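Side-chain contact in putative hydrolase (Shewanella frigidimarina, PDB 3LHO), which probably acts as an iron-dependent dioxygenase of the 2-oxoadipate dioxygenase/decarboxylase family: residues G198-S203 against L207-S212. Residues are numbered along the deposited sequence; the frame is centred on the assembly and turned at random.
Sequences GEVKGS and LLEQSS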
loop_
_atom_site.group_PDB
_atom_site.type_symbol
_atom_site.label_atom_id
_atom_site.label_comp_id
_atom_site.label_asym_id
_atom_site.label_seq_id
_atom_site.Cartn_x
_atom_site.Cartn_y
_atom_site.Cartn_z
ATOM N N GLY A 198 11.837 0.538 -15.999
ATOM C CA GLY A 198 12.100 -0.859 -16.396
ATOM C C GLY A 198 11.015 -1.755 -15.778
ATOM O O GLY A 198 10.384 -1.365 -14.790
ATOM N N GLU A 199 10.763 -2.929 -16.361
ATOM C CA GLU A 199 9.724 -3.823 -15.837
ATOM C C GLU A 199 10.119 -4.413 -14.475
ATOM O O GLU A 199 9.252 -4.850 -13.729
ATOM C CB GLU A 199 9.474 -4.997 -16.765
ATOM C CG GLU A 199 8.693 -4.732 -18.006
ATOM C CD GLU A 199 8.230 -6.043 -18.641
ATOM O OE1 GLU A 199 8.774 -7.116 -18.286
ATOM O OE2 GLU A 199 7.296 -6.013 -19.460
ATOM N N VAL A 200 11.427 -4.494 -14.207
ATOM C CA VAL A 200 11.951 -4.955 -12.919
ATOM C C VAL A 200 12.742 -3.820 -12.328
ATOM O O VAL A 200 13.614 -3.280 -12.985
ATOM C CB VAL A 200 12.902 -6.190 -13.042
ATOM C CG1 VAL A 200 13.479 -6.553 -11.689
ATOM C CG2 VAL A 200 12.193 -7.382 -13.673
ATOM N N LYS A 201 12.408 -3.438 -11.102
ATOM C CA LYS A 201 13.142 -2.423 -10.364
ATOM C C LYS A 201 14.053 -3.140 -9.373
ATOM O O LYS A 201 13.614 -4.046 -8.654
ATOM C CB LYS A 201 12.181 -1.488 -9.614
ATOM C CG LYS A 201 11.505 -0.429 -10.486
ATOM C CD LYS A 201 10.407 -0.995 -11.395
ATOM C CE LYS A 201 9.536 0.148 -11.966
ATOM N NZ LYS A 201 8.639 -0.270 -13.094
ATOM N N GLY A 202 15.326 -2.759 -9.366
ATOM C CA GLY A 202 16.319 -3.367 -8.496
ATOM C C GLY A 202 16.923 -4.577 -9.164
ATOM O O GLY A 202 16.781 -4.768 -10.370
ATOM N N SER A 203 17.617 -5.394 -8.380
ATOM C CA SER A 203 18.493 -6.423 -8.925
ATOM C C SER A 203 18.910 -7.327 -7.782
ATOM O O SER A 203 18.745 -6.943 -6.623
ATOM C CB SER A 203 19.749 -5.795 -9.557
ATOM O OG SER A 203 20.554 -5.139 -8.578
ATOM N N LEU A 207 19.679 -6.685 -3.507
ATOM C CA LEU A 207 18.982 -7.604 -2.595
ATOM C C LEU A 207 17.437 -7.552 -2.652
ATOM O O LEU A 207 16.752 -8.130 -1.797
ATOM C CB LEU A 207 19.456 -7.408 -1.159
ATOM C CG LEU A 207 20.958 -7.476 -0.932
ATOM C CD1 LEU A 207 21.223 -7.195 0.535
ATOM C CD2 LEU A 207 21.553 -8.818 -1.353
ATOM N N LEU A 208 16.907 -6.886 -3.669
ATOM C CA LEU A 208 15.471 -6.694 -3.809
ATOM C C LEU A 208 15.111 -6.441 -5.265
ATOM O O LEU A 208 15.718 -5.599 -5.928
ATOM C CB LEU A 208 14.974 -5.530 -2.923
ATOM C CG LEU A 208 13.476 -5.182 -3.001
ATOM C CD1 LEU A 208 12.668 -6.364 -2.526
ATOM C CD2 LEU A 208 13.112 -3.929 -2.159
ATOM N N GLU A 209 14.118 -7.174 -5.761
ATOM C CA GLU A 209 13.575 -6.932 -7.096
ATOM C C GLU A 209 12.085 -6.794 -6.985
ATOM O O GLU A 209 11.463 -7.596 -6.307
ATOM C CB GLU A 209 13.886 -8.080 -8.045
ATOM C CG GLU A 209 15.343 -8.223 -8.428
ATOM C CD GLU A 209 15.632 -9.561 -9.120
ATOM O OE1 GLU A 209 15.202 -10.623 -8.633
ATOM O OE2 GLU A 209 16.288 -9.548 -10.171
ATOM N N GLN A 210 11.503 -5.802 -7.662
ATOM C CA GLN A 210 10.060 -5.597 -7.625
ATOM C C GLN A 210 9.528 -5.303 -9.012
ATOM O O GLN A 210 10.246 -4.782 -9.868
ATOM C CB GLN A 210 9.675 -4.463 -6.657
ATOM C CG GLN A 210 9.977 -4.749 -5.189
ATOM C CD GLN A 210 9.549 -3.622 -4.246
ATOM O OE1 GLN A 210 10.147 -2.559 -4.235
ATOM N NE2 GLN A 210 8.520 -3.865 -3.456
ATOM N N SER A 211 8.276 -5.681 -9.229
ATOM C CA SER A 211 7.564 -5.369 -10.455
ATOM C C SER A 211 6.113 -5.160 -10.063
ATOM O O SER A 211 5.741 -5.465 -8.924
ATOM C CB SER A 211 7.700 -6.536 -11.443
ATOM O OG SER A 211 7.005 -7.662 -10.951
ATOM N N SER A 212 5.321 -4.576 -10.959
ATOM C CA SER A 212 3.909 -4.325 -10.694
ATOM C C SER A 212 3.077 -4.271 -11.952
ATOM O O SER A 212 3.559 -3.953 -13.029
ATOM C CB SER A 212 3.686 -3.011 -9.902
ATOM O OG SER A 212 4.325 -1.889 -10.509
HETATM O O HOH W 1 6.897 -3.742 -13.171
HETATM O O HOH W 2 12.645 -2.513 -5.932
#
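K201 and Q210 form an antiparallel hydrogen-bonded pair, K201 N giving a nearly straight bond (175°) to Q210 O at 2.8 Å and Q210 N returning one to K201 O at 2.9 Å. The pairing weakens toward the turn, where S203 N to L208 O (3.1 Å) and L208 N to S203 O are both weak hydrogen bonds. L207 and L208 both face S203, a G1 beta bulge at the start of strand 208-212, where the loop after helix 179-188 doubles back antiparallel; the strand is itself an end strand of the mixed sheet beside 235-239. That sheet carries the nickel site of H41, H165 and E235; the side chain of Q210 comes, at its nearest atom, within about 4 Å of the nickel ion, and a water joins its OE1 to K201 O through a weaker second bond. On the side away from the K201 and Q210 side chains, V200 and E209 meet obliquely: V200 CG1, anti to the backbone N (chi1 176°), rests 4.0 Å from E209 CB, and I179 of helix 179-188 touches both side chains. E209 then runs out extended past G202, its CG 3.6 Å from S203 N, and its OE1 is hydrogen-bonded to Y240 OH. An alanine at E209 would remove the methylene and carboxylate lying against S203 and is likely to leave the Y240 hydroxyl without this partner. S211 CB presses to 3.2 Å from E199 O, while its OG is hydrogen-bonded to N183 OD1. The K201 chain, bent at chi2 (74°), turns back along its own segment to place NZ 2.7 Å from G198 O.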